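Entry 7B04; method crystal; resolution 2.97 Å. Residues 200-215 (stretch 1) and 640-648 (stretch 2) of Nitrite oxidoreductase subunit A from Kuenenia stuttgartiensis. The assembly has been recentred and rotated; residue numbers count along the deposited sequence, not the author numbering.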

# COMPACT_ATOMS: atom_id res chain seq x y z
N LYS B 200 34.48 33.03 -7.64
CA LYS B 200 34.19 31.87 -8.49
C LYS B 200 32.70 31.59 -8.52
O LYS B 200 32.16 31.17 -9.55
CB LYS B 200 34.95 30.64 -8.00
CG LYS B 200 36.46 30.73 -8.13
CD LYS B 200 37.15 29.65 -7.30
N LEU B 201 32.02 31.81 -7.39
CA LEU B 201 30.58 31.59 -7.34
C LEU B 201 29.83 32.69 -8.07
O LEU B 201 28.75 32.45 -8.62
CB LEU B 201 30.13 31.51 -5.89
CG LEU B 201 30.68 30.27 -5.18
CD1 LEU B 201 30.44 30.37 -3.71
CD2 LEU B 201 30.04 29.02 -5.74
N ILE B 202 30.37 33.91 -8.08
CA ILE B 202 29.77 34.98 -8.87
C ILE B 202 30.02 34.75 -10.36
O ILE B 202 29.18 35.10 -11.20
CB ILE B 202 30.32 36.34 -8.41
CG1 ILE B 202 29.86 36.65 -6.98
CG2 ILE B 202 29.89 37.46 -9.35
CD1 ILE B 202 28.36 36.86 -6.85
N ASP B 203 31.14 34.11 -10.71
CA ASP B 203 31.40 33.79 -12.11
C ASP B 203 30.49 32.69 -12.62
O ASP B 203 30.21 32.63 -13.83
CB ASP B 203 32.87 33.39 -12.29
CG ASP B 203 33.82 34.55 -12.06
OD1 ASP B 203 33.43 35.70 -12.31
OD2 ASP B 203 34.97 34.29 -11.64
N GLN B 204 30.01 31.81 -11.74
CA GLN B 204 29.13 30.73 -12.15
C GLN B 204 27.67 31.15 -12.26
O GLN B 204 26.87 30.41 -12.83
CB GLN B 204 29.26 29.56 -11.18
CG GLN B 204 30.64 28.91 -11.21
CD GLN B 204 30.79 27.81 -10.18
OE1 GLN B 204 29.87 27.52 -9.43
NE2 GLN B 204 31.97 27.19 -10.15
N GLY B 205 27.30 32.31 -11.72
CA GLY B 205 25.96 32.84 -11.89
C GLY B 205 25.11 32.88 -10.64
O GLY B 205 23.92 33.23 -10.73
N TYR B 206 25.66 32.55 -9.48
CA TYR B 206 24.87 32.58 -8.25
C TYR B 206 24.63 34.02 -7.81
O TYR B 206 25.52 34.88 -7.96
CB TYR B 206 25.58 31.81 -7.14
CG TYR B 206 25.69 30.32 -7.40
CD1 TYR B 206 24.61 29.47 -7.14
CD2 TYR B 206 26.85 29.76 -7.90
CE1 TYR B 206 24.70 28.12 -7.37
CE2 TYR B 206 26.95 28.40 -8.13
CZ TYR B 206 25.87 27.58 -7.86
OH TYR B 206 25.97 26.23 -8.09
N PRO B 207 23.45 34.33 -7.28
CA PRO B 207 23.18 35.69 -6.81
C PRO B 207 24.12 36.10 -5.68
O PRO B 207 24.64 35.27 -4.94
CB PRO B 207 21.73 35.61 -6.32
CG PRO B 207 21.15 34.43 -7.02
CD PRO B 207 22.27 33.45 -7.15
N LYS B 208 24.34 37.41 -5.57
CA LYS B 208 25.22 37.94 -4.54
C LYS B 208 24.67 37.67 -3.15
O LYS B 208 25.44 37.49 -2.19
CB LYS B 208 25.41 39.45 -4.74
CG LYS B 208 26.73 40.04 -4.27
CD LYS B 208 26.49 41.38 -3.58
CE LYS B 208 27.74 41.93 -2.91
NZ LYS B 208 28.24 41.09 -1.80
N GLU B 209 23.34 37.63 -3.01
CA GLU B 209 22.72 37.34 -1.72
C GLU B 209 23.05 35.93 -1.25
O GLU B 209 23.26 35.70 -0.05
CB GLU B 209 21.21 37.54 -1.82
CG GLU B 209 20.79 38.98 -2.07
CD GLU B 209 20.85 39.37 -3.54
OE1 GLU B 209 21.15 38.50 -4.38
OE2 GLU B 209 20.60 40.55 -3.86
N MET B 210 23.10 34.96 -2.17
CA MET B 210 23.46 33.60 -1.79
C MET B 210 24.93 33.47 -1.45
O MET B 210 25.31 32.62 -0.63
CB MET B 210 23.09 32.62 -2.90
CG MET B 210 21.59 32.44 -3.10
SD MET B 210 21.23 31.28 -4.42
CE MET B 210 21.75 29.74 -3.67
N VAL B 211 25.78 34.30 -2.06
CA VAL B 211 27.21 34.23 -1.77
C VAL B 211 27.53 34.96 -0.47
O VAL B 211 28.40 34.54 0.29
CB VAL B 211 28.01 34.79 -2.96
CG1 VAL B 211 29.50 34.75 -2.67
CG2 VAL B 211 27.69 34.02 -4.23
N ASP B 212 26.83 36.08 -0.21
CA ASP B 212 27.02 36.79 1.05
C ASP B 212 26.52 35.98 2.25
O ASP B 212 27.06 36.13 3.35
CB ASP B 212 26.33 38.15 1.00
CG ASP B 212 26.98 39.09 0.01
OD1 ASP B 212 28.19 38.93 -0.26
OD2 ASP B 212 26.28 39.98 -0.50
N ARG B 213 25.51 35.13 2.05
CA ARG B 213 25.03 34.29 3.15
C ARG B 213 26.12 33.34 3.60
O ARG B 213 26.16 32.94 4.78
CB ARG B 213 23.78 33.53 2.73
CG ARG B 213 22.99 32.94 3.89
CD ARG B 213 22.22 34.02 4.62
NE ARG B 213 21.80 33.64 5.97
CZ ARG B 213 20.67 32.98 6.24
NH1 ARG B 213 20.37 32.68 7.49
NH2 ARG B 213 19.86 32.63 5.26
N MET B 214 27.01 32.96 2.68
CA MET B 214 28.12 32.07 3.01
C MET B 214 29.03 32.69 4.07
O MET B 214 29.68 31.97 4.83
CB MET B 214 28.90 31.75 1.74
CG MET B 214 28.13 30.86 0.77
SD MET B 214 29.15 30.53 -0.67
CE MET B 214 30.74 30.21 0.09
N GLN B 215 29.10 34.02 4.10
CA GLN B 215 29.92 34.75 5.07
C GLN B 215 31.37 34.32 5.01
O GLN B 215 32.08 34.28 6.02
CB GLN B 215 29.39 34.57 6.49
CG GLN B 215 28.59 35.73 7.01
CD GLN B 215 27.93 35.45 8.34
OE1 GLN B 215 27.08 34.56 8.45
NE2 GLN B 215 28.33 36.19 9.36
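Stretch 2 (640-648) THMPSPTKV

Stretch 2 has no regular helix or strand over Thr640 to Lys647; from Met642 to Thr646 the backbone is extended, with phi/psi of -72/127 at Met642, -88/-180 at Pro643, -132/158 at Ser644, -60/142 at Pro645 and -99/119 at Thr646. Its direction follows from the order of contacts: the early residues meet Arg213, the middle ones Met210, and the last Leu201 and Gln204, so the chain runs broadly counter to the sequence of stretch 1. The nearest CA atoms are those of Met210 and Ser644, 4.6 Å apart, and the two stretches bury 668 Å² between them, both sides summed.

Thr640 and His641 point their CA-to-CB bonds away, so what they offer is backbone. Arg213 NH2 lies 3.7 Å from Thr640 O and 4.0 Å from His641 C. Met642, by contrast, points toward stretch 1. Its side chain (chi1 t, chi2 p) packs along the helix at Glu209, with Met642 CE 3.8 Å from Glu209 CB and Met642 CG 3.7 Å from Glu209 O. Met642 O sits near the plane of the Arg213 guanidinium, at its edge, 2.4 Å from Arg213 NH2; this separation is unusually short, and at 2.97 Å resolution it deserves caution.

Pro643 turns its CA-to-CB bond away but presents its carbonyl: Pro643 O is 3.4 Å from Met210 CA, and the angle of 142° at the hydrogen supports a CA-H...O contact. The Met210 side chain also reaches the proline ring, with Met210 CE 4.0 Å from Pro643 CG. The same methyl approaches the next residue, Met210 CE lying 3.5 Å from Ser644 C, while Ser644 CB rests 3.9 Å from Met214 CG.

Pro645 has the largest covered area of any residue in either stretch, 96 Å², and bridges the two helical segments. Its CD lies 3.4 Å from Met210 O and 3.8 Å from Met214 SD. Its CB stands 3.8 Å from the centroid of the Tyr206 ring and 11° off the ring normal, a CH-pi contact over the face, and 4.2 Å from Leu201 CD2.

Thr646 points away and contributes little. Lys647 points toward stretch 1 again, and its long side chain, t at chi3 and chi4, passes Leu201, with Lys647 CE 3.6 Å from Leu201 CD2. It ends in a hydrogen bond from Lys647 NZ to Gln204 OE1, very short at 2.4 Å. Lys647 NZ also lies at the edge of the Tyr206 ring, 3.7 Å from Tyr206 OH. Val648, in a strand, is out of reach.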

# COMPACT_ATOMS: atom_id res chain seq x y z
N THR B 640 16.16 35.82 6.51
CA THR B 640 16.18 34.63 7.36
C THR B 640 16.09 33.36 6.52
O THR B 640 16.60 32.31 6.93
CB THR B 640 15.04 34.68 8.37
OG1 THR B 640 14.83 36.03 8.80
CG2 THR B 640 15.35 33.81 9.58
N HIS B 641 15.47 33.43 5.35
CA HIS B 641 15.27 32.28 4.48
C HIS B 641 16.37 32.14 3.42
O HIS B 641 16.25 31.27 2.55
CB HIS B 641 13.92 32.40 3.75
CG HIS B 641 12.73 32.52 4.65
ND1 HIS B 641 11.83 31.50 4.82
CD2 HIS B 641 12.29 33.55 5.40
CE1 HIS B 641 10.88 31.89 5.66
NE2 HIS B 641 11.13 33.13 6.03
N MET B 642 17.42 32.94 3.49
CA MET B 642 18.35 33.03 2.36
C MET B 642 19.18 31.75 2.25
O MET B 642 19.80 31.34 3.23
CB MET B 642 19.26 34.24 2.49
CG MET B 642 20.03 34.58 1.23
SD MET B 642 18.96 34.88 -0.19
CE MET B 642 18.22 36.45 0.26
N PRO B 643 19.22 31.11 1.08
CA PRO B 643 20.06 29.92 0.90
C PRO B 643 21.48 30.25 0.47
O PRO B 643 21.84 31.42 0.30
CB PRO B 643 19.32 29.15 -0.19
CG PRO B 643 18.73 30.23 -1.04
CD PRO B 643 18.35 31.34 -0.09
N SER B 644 22.29 29.21 0.29
CA SER B 644 23.66 29.31 -0.18
C SER B 644 23.87 28.31 -1.30
O SER B 644 23.11 27.35 -1.43
CB SER B 644 24.66 29.05 0.97
OG SER B 644 24.58 27.71 1.41
N PRO B 645 24.88 28.52 -2.15
CA PRO B 645 25.14 27.57 -3.24
C PRO B 645 25.42 26.17 -2.73
O PRO B 645 26.07 25.99 -1.69
CB PRO B 645 26.36 28.17 -3.95
CG PRO B 645 26.31 29.62 -3.62
CD PRO B 645 25.76 29.70 -2.23
N THR B 646 24.92 25.17 -3.45
CA THR B 646 25.17 23.77 -3.14
C THR B 646 26.30 23.27 -4.03
O THR B 646 26.17 23.28 -5.26
CB THR B 646 23.93 22.91 -3.33
OG1 THR B 646 22.83 23.47 -2.61
CG2 THR B 646 24.18 21.48 -2.86
N LYS B 647 27.39 22.84 -3.41
CA LYS B 647 28.53 22.28 -4.11
C LYS B 647 28.87 20.87 -3.65
O LYS B 647 29.41 20.09 -4.43
CB LYS B 647 29.77 23.18 -3.92
CG LYS B 647 29.64 24.51 -4.65
CD LYS B 647 29.61 24.29 -6.15
CE LYS B 647 29.58 25.61 -6.90
NZ LYS B 647 29.57 25.40 -8.37
N VAL B 648 28.56 20.53 -2.40
CA VAL B 648 28.66 19.17 -1.89
C VAL B 648 27.34 18.83 -1.22
O VAL B 648 26.71 19.69 -0.60
CB VAL B 648 29.83 19.01 -0.89
CG1 VAL B 648 30.01 17.54 -0.53
CG2 VAL B 648 31.11 19.57 -1.47